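Local coordinates for putative 2OG-Fe(II) oxygenase family protein (Caulobacter crescentus CB15, PDB 3OOX) that probably oxidises 2-oxoglutarate with iron(II) and dioxygen, consistent with an ethylene-forming or arginine-oxidising dioxygenase, at residues A[95-107]-A[118-132]. Numbering follows the deposited sequence.
Sequences LKEFWHMGRDLPP and NVWPAEIPAFKHDVS. With EDO (1,2-ethanediol), chain L.
With CG anti to the backbone N (chi1 -177°), Trp99 presents an indole face to the edge of Phe127, while Asn118, its CG anti to the carbonyl carbon (chi1 -78°), brings its amide to Gly102. The contact joins strand 97-101, part of the main sheet of this 2OG-Fe(II) oxygenase fold, to the start of helix 127-152 and the loop before it. Phe127 directs its ring edge at the indole face in a T-shaped stack, planes 71° apart, and Pro121 and Val131 cover the two faces of the phenyl ring. Asn118 holds the backbone of Gly102 twice: OD1 accepts from Gly102 N through an in-plane lone pair, and ND2 donates almost straight to Gly102 O at 2.8 Å. The other N-H of Asn118 ND2 points to Asp104 OD1, N to O 2.9 Å, meeting it from above the carboxylate plane. A leucine in place of Asn118 would probably leave Gly102 N and O and the Asp104 carboxylate without these mates, freeing the loop after the strand to shift. The extended chain of Met101, present as selenomethionine, carries SE to the edge of the Trp120 ring, a Met-aromatic contact 3.7 Å from CH2. At the edge of the Trp99 indole, in its plane, water 1 accepts from NE1 at 2.9 Å and donates to Val119 O.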
loop_
_atom_site.group_PDB
_atom_site.type_symbol
_atom_site.label_atom_id
_atom_site.label_comp_id
_atom_site.label_asym_id
_atom_site.label_seq_id
_atom_site.Cartn_x
_atom_site.Cartn_y
_atom_site.Cartn_z
ATOM N N LEU A 95 -19.999 -2.576 1.426
ATOM C CA LEU A 95 -19.674 -3.944 1.815
ATOM C C LEU A 95 -18.326 -4.362 1.265
ATOM O O LEU A 95 -18.137 -4.521 0.046
ATOM C CB LEU A 95 -20.738 -4.920 1.330
ATOM C CG LEU A 95 -22.100 -4.683 1.971
ATOM C CD1 LEU A 95 -23.167 -5.556 1.284
ATOM C CD2 LEU A 95 -22.084 -4.939 3.474
ATOM N N LYS A 96 -17.372 -4.531 2.181
ATOM C CA LYS A 96 -16.056 -5.009 1.823
ATOM C C LYS A 96 -15.523 -5.805 3.015
ATOM O O LYS A 96 -15.863 -5.521 4.178
ATOM C CB LYS A 96 -15.174 -3.838 1.452
ATOM C CG LYS A 96 -14.898 -2.888 2.612
ATOM C CD LYS A 96 -14.611 -1.476 2.174
ATOM C CE LYS A 96 -14.486 -0.526 3.374
ATOM N NZ LYS A 96 -15.782 -0.031 3.903
ATOM N N GLU A 97 -14.713 -6.810 2.717
ATOM C CA GLU A 97 -14.138 -7.660 3.736
ATOM C C GLU A 97 -12.635 -7.738 3.504
ATOM O O GLU A 97 -12.163 -7.579 2.379
ATOM C CB GLU A 97 -14.791 -9.048 3.740
ATOM C CG GLU A 97 -14.741 -9.785 2.402
ATOM C CD GLU A 97 -15.451 -11.115 2.416
ATOM O OE1 GLU A 97 -15.647 -11.682 3.514
ATOM O OE2 GLU A 97 -15.786 -11.584 1.305
ATOM N N PHE A 98 -11.870 -7.945 4.572
ATOM C CA PHE A 98 -10.417 -7.835 4.559
ATOM C C PHE A 98 -9.742 -9.069 5.156
ATOM O O PHE A 98 -10.274 -9.670 6.080
ATOM C CB PHE A 98 -9.937 -6.694 5.480
ATOM C CG PHE A 98 -10.439 -5.291 5.102
ATOM C CD1 PHE A 98 -11.718 -4.869 5.433
ATOM C CD2 PHE A 98 -9.580 -4.373 4.543
ATOM C CE1 PHE A 98 -12.135 -3.601 5.144
ATOM C CE2 PHE A 98 -9.988 -3.074 4.244
ATOM C CZ PHE A 98 -11.265 -2.700 4.524
ATOM N N TRP A 99 -8.524 -9.318 4.692
ATOM C CA TRP A 99 -7.555 -10.160 5.388
ATOM C C TRP A 99 -6.259 -9.360 5.491
ATOM O O TRP A 99 -5.811 -8.799 4.496
ATOM C CB TRP A 99 -7.266 -11.458 4.616
ATOM C CG TRP A 99 -6.318 -12.336 5.381
ATOM C CD1 TRP A 99 -4.947 -12.293 5.361
ATOM C CD2 TRP A 99 -6.678 -13.362 6.311
ATOM N NE1 TRP A 99 -4.429 -13.237 6.220
ATOM C CE2 TRP A 99 -5.475 -13.899 6.819
ATOM C CE3 TRP A 99 -7.898 -13.905 6.747
ATOM C CZ2 TRP A 99 -5.469 -14.952 7.755
ATOM C CZ3 TRP A 99 -7.885 -14.953 7.694
ATOM C CH2 TRP A 99 -6.674 -15.460 8.172
ATOM N N HIS A 100 -5.667 -9.305 6.664
ATOM C CA HIS A 100 -4.378 -8.661 6.823
ATOM C C HIS A 100 -3.290 -9.625 7.275
ATOM O O HIS A 100 -3.470 -10.357 8.252
ATOM C CB HIS A 100 -4.480 -7.536 7.839
ATOM C CG HIS A 100 -5.232 -6.358 7.320
ATOM N ND1 HIS A 100 -6.289 -5.794 7.995
ATOM C CD2 HIS A 100 -5.088 -5.649 6.173
ATOM C CE1 HIS A 100 -6.757 -4.772 7.288
ATOM N NE2 HIS A 100 -6.047 -4.666 6.174
HETATM N N MSE A 101 -2.187 -9.584 6.544
HETATM C CA MSE A 101 -0.986 -10.320 6.889
HETATM C C MSE A 101 0.097 -9.320 7.220
HETATM O O MSE A 101 0.412 -8.461 6.401
HETATM C CB MSE A 101 -0.529 -11.201 5.720
HETATM C CG MSE A 101 0.763 -11.993 6.039
HETATM SE SE MSE A 101 1.539 -12.765 4.453
HETATM C CE MSE A 101 3.346 -13.005 5.209
ATOM N N GLY A 102 0.674 -9.472 8.414
ATOM C CA GLY A 102 1.850 -8.707 8.812
ATOM C C GLY A 102 3.121 -9.497 8.591
ATOM O O GLY A 102 3.110 -10.588 8.024
ATOM N N ARG A 103 4.237 -8.977 9.105
ATOM C CA ARG A 103 5.530 -9.663 8.970
ATOM C C ARG A 103 5.597 -10.893 9.865
ATOM O O ARG A 103 5.226 -10.810 11.020
ATOM C CB ARG A 103 6.672 -8.721 9.357
ATOM C CG ARG A 103 8.033 -9.343 9.016
ATOM C CD ARG A 103 9.168 -8.358 9.051
ATOM N NE ARG A 103 9.090 -7.398 7.939
ATOM C CZ ARG A 103 9.369 -7.623 6.671
ATOM N NH1 ARG A 103 9.853 -8.791 6.277
ATOM N NH2 ARG A 103 9.210 -6.637 5.799
ATOM N N ASP A 104 6.116 -11.985 9.307
ATOM C CA ASP A 104 6.468 -13.174 10.099
ATOM C C ASP A 104 7.872 -12.928 10.636
ATOM O O ASP A 104 8.833 -12.860 9.853
ATOM C CB ASP A 104 6.522 -14.442 9.247
ATOM C CG ASP A 104 5.157 -15.058 8.989
ATOM O OD1 ASP A 104 4.288 -15.044 9.886
ATOM O OD2 ASP A 104 4.977 -15.600 7.879
ATOM N N LEU A 105 7.975 -12.826 11.959
ATOM C CA LEU A 105 9.231 -12.537 12.617
ATOM C C LEU A 105 9.832 -13.839 13.096
ATOM O O LEU A 105 9.120 -14.743 13.467
ATOM C CB LEU A 105 9.008 -11.617 13.817
ATOM C CG LEU A 105 8.567 -10.189 13.466
ATOM C CD1 LEU A 105 8.084 -9.440 14.736
ATOM C CD2 LEU A 105 9.633 -9.366 12.770
ATOM N N PRO A 106 11.164 -13.900 13.135
ATOM C CA PRO A 106 11.789 -15.083 13.682
ATOM C C PRO A 106 11.525 -15.205 15.164
ATOM O O PRO A 106 11.259 -14.174 15.822
ATOM C CB PRO A 106 13.270 -14.853 13.448
ATOM C CG PRO A 106 13.433 -13.429 13.312
ATOM C CD PRO A 106 12.123 -12.906 12.669
ATOM N N PRO A 107 11.621 -16.417 15.708
ATOM C CA PRO A 107 11.537 -16.571 17.152
ATOM C C PRO A 107 12.487 -15.634 17.882
ATOM O O PRO A 107 13.626 -15.423 17.426
ATOM C CB PRO A 107 11.938 -18.038 17.387
ATOM C CG PRO A 107 11.584 -18.709 16.084
ATOM C CD PRO A 107 11.860 -17.713 15.029
ATOM N N ASN A 118 1.019 -13.584 12.834
ATOM C CA ASN A 118 -0.007 -13.883 11.818
ATOM C C ASN A 118 -0.881 -15.047 12.258
ATOM O O ASN A 118 -0.446 -15.913 13.026
ATOM C CB ASN A 118 0.611 -14.207 10.476
ATOM C CG ASN A 118 1.061 -12.979 9.754
ATOM O OD1 ASN A 118 0.320 -11.979 9.705
ATOM N ND2 ASN A 118 2.310 -13.016 9.212
ATOM N N VAL A 119 -2.103 -15.046 11.760
ATOM C CA VAL A 119 -2.956 -16.215 11.798
ATOM C C VAL A 119 -3.132 -16.661 10.355
ATOM O O VAL A 119 -2.828 -15.918 9.418
ATOM C CB VAL A 119 -4.314 -15.924 12.501
ATOM C CG1 VAL A 119 -4.086 -15.549 13.969
ATOM C CG2 VAL A 119 -5.123 -14.799 11.732
ATOM N N TRP A 120 -3.603 -17.901 10.162
ATOM C CA TRP A 120 -3.718 -18.515 8.838
ATOM C C TRP A 120 -4.972 -19.362 8.741
ATOM O O TRP A 120 -5.357 -20.002 9.728
ATOM C CB TRP A 120 -2.495 -19.382 8.505
ATOM C CG TRP A 120 -1.207 -18.679 8.618
ATOM C CD1 TRP A 120 -0.314 -18.762 9.654
ATOM C CD2 TRP A 120 -0.673 -17.714 7.708
ATOM N NE1 TRP A 120 0.765 -17.936 9.428
ATOM C CE2 TRP A 120 0.582 -17.302 8.227
ATOM C CE3 TRP A 120 -1.084 -17.212 6.467
ATOM C CZ2 TRP A 120 1.387 -16.364 7.573
ATOM C CZ3 TRP A 120 -0.256 -16.290 5.813
ATOM C CH2 TRP A 120 0.965 -15.896 6.369
ATOM N N PRO A 121 -5.625 -19.359 7.565
ATOM C CA PRO A 121 -6.859 -20.146 7.420
ATOM C C PRO A 121 -6.591 -21.599 7.035
ATOM O O PRO A 121 -6.244 -21.872 5.907
ATOM C CB PRO A 121 -7.601 -19.424 6.289
ATOM C CG PRO A 121 -6.525 -18.812 5.466
ATOM C CD PRO A 121 -5.325 -18.568 6.356
ATOM N N ALA A 122 -6.775 -22.515 7.980
ATOM C CA ALA A 122 -6.504 -23.944 7.727
ATOM C C ALA A 122 -7.277 -24.498 6.531
ATOM O O ALA A 122 -6.825 -25.443 5.865
ATOM C CB ALA A 122 -6.851 -24.750 8.965
ATOM N N GLU A 123 -8.442 -23.926 6.260
ATOM C CA GLU A 123 -9.340 -24.406 5.204
ATOM C C GLU A 123 -8.848 -24.174 3.776
ATOM O O GLU A 123 -9.391 -24.776 2.830
ATOM C CB GLU A 123 -10.739 -23.785 5.372
ATOM C CG GLU A 123 -11.436 -24.177 6.671
ATOM C CD GLU A 123 -11.067 -23.349 7.911
ATOM O OE1 GLU A 123 -10.283 -22.363 7.826
ATOM O OE2 GLU A 123 -11.613 -23.679 8.985
ATOM N N ILE A 124 -7.844 -23.311 3.611
ATOM C CA ILE A 124 -7.239 -23.015 2.310
ATOM C C ILE A 124 -5.774 -23.408 2.472
ATOM O O ILE A 124 -4.923 -22.595 2.852
ATOM C CB ILE A 124 -7.350 -21.506 1.909
ATOM C CG1 ILE A 124 -8.789 -20.979 2.095
ATOM C CG2 ILE A 124 -6.820 -21.280 0.467
ATOM C CD1 ILE A 124 -9.864 -21.776 1.374
ATOM N N PRO A 125 -5.472 -24.703 2.229
ATOM C CA PRO A 125 -4.133 -25.184 2.509
ATOM C C PRO A 125 -2.970 -24.421 1.871
ATOM O O PRO A 125 -1.933 -24.289 2.501
ATOM C CB PRO A 125 -4.182 -26.633 1.999
ATOM C CG PRO A 125 -5.608 -27.021 2.121
ATOM C CD PRO A 125 -6.381 -25.792 1.824
ATOM N N ALA A 126 -3.146 -23.925 0.647
ATOM C CA ALA A 126 -2.068 -23.228 -0.064
ATOM C C ALA A 126 -1.948 -21.741 0.308
ATOM O O ALA A 126 -1.019 -21.081 -0.114
ATOM C CB ALA A 126 -2.258 -23.369 -1.566
ATOM N N PHE A 127 -2.855 -21.246 1.131
ATOM C CA PHE A 127 -2.913 -19.787 1.427
ATOM C C PHE A 127 -1.618 -19.278 2.064
ATOM O O PHE A 127 -1.049 -18.293 1.582
ATOM C CB PHE A 127 -4.106 -19.524 2.342
ATOM C CG PHE A 127 -4.378 -18.081 2.666
ATOM C CD1 PHE A 127 -3.610 -17.423 3.599
ATOM C CD2 PHE A 127 -5.485 -17.440 2.134
ATOM C CE1 PHE A 127 -3.917 -16.093 3.977
ATOM C CE2 PHE A 127 -5.791 -16.116 2.505
ATOM C CZ PHE A 127 -5.011 -15.462 3.409
ATOM N N LYS A 128 -1.142 -19.921 3.138
ATOM C CA LYS A 128 0.051 -19.419 3.825
ATOM C C LYS A 128 1.202 -19.298 2.830
ATOM O O LYS A 128 1.861 -18.265 2.749
ATOM C CB LYS A 128 0.464 -20.254 5.043
ATOM C CG LYS A 128 1.758 -19.764 5.720
ATOM C CD LYS A 128 2.069 -20.495 7.012
ATOM C CE LYS A 128 3.450 -20.109 7.539
ATOM N NZ LYS A 128 3.792 -20.738 8.846
ATOM N N HIS A 129 1.441 -20.356 2.054
ATOM C CA HIS A 129 2.535 -20.313 1.092
ATOM C C HIS A 129 2.349 -19.241 -0.007
ATOM O O HIS A 129 3.265 -18.422 -0.259
ATOM C CB HIS A 129 2.748 -21.715 0.481
ATOM C CG HIS A 129 3.707 -21.733 -0.671
ATOM N ND1 HIS A 129 3.312 -21.476 -1.968
ATOM C CD2 HIS A 129 5.043 -21.956 -0.721
ATOM C CE1 HIS A 129 4.362 -21.559 -2.769
ATOM N NE2 HIS A 129 5.424 -21.838 -2.037
ATOM N N ASP A 130 1.178 -19.235 -0.639
ATOM C CA ASP A 130 0.960 -18.391 -1.801
ATOM C C ASP A 130 0.931 -16.918 -1.365
ATOM O O ASP A 130 1.516 -16.061 -2.009
ATOM C CB ASP A 130 -0.360 -18.715 -2.511
ATOM C CG ASP A 130 -0.389 -20.090 -3.153
ATOM O OD1 ASP A 130 0.655 -20.776 -3.187
ATOM O OD2 ASP A 130 -1.495 -20.467 -3.618
ATOM N N VAL A 131 0.235 -16.628 -0.279
ATOM C CA VAL A 131 0.076 -15.241 0.168
ATOM C C VAL A 131 1.410 -14.723 0.762
ATOM O O VAL A 131 1.765 -13.540 0.596
ATOM C CB VAL A 131 -1.104 -15.129 1.162
ATOM C CG1 VAL A 131 -1.225 -13.712 1.763
ATOM C CG2 VAL A 131 -2.409 -15.476 0.504
ATOM N N SER A 132 2.146 -15.579 1.476
ATOM C CA SER A 132 3.454 -15.168 2.014
ATOM C C SER A 132 4.413 -14.835 0.880
ATOM O O SER A 132 5.174 -13.880 0.974
ATOM C CB SER A 132 4.061 -16.238 2.946
ATOM O OG SER A 132 3.318 -16.417 4.129
HETATM C C1 EDO L . -2.078 -23.244 6.503
HETATM O O1 EDO L . -1.625 -22.718 7.757
HETATM C C2 EDO L . -3.240 -22.420 5.994
HETATM O O2 EDO L . -2.872 -21.689 4.819
HETATM O O HOH W 1 -1.915 -13.975 7.386
HETATM O O HOH W 2 -2.344 -12.541 9.948
HETATM O O HOH W 3 3.838 -14.471 12.667
HETATM O O HOH W 4 3.352 -17.427 10.702
HETATM O O HOH W 5 4.627 -17.295 6.046
#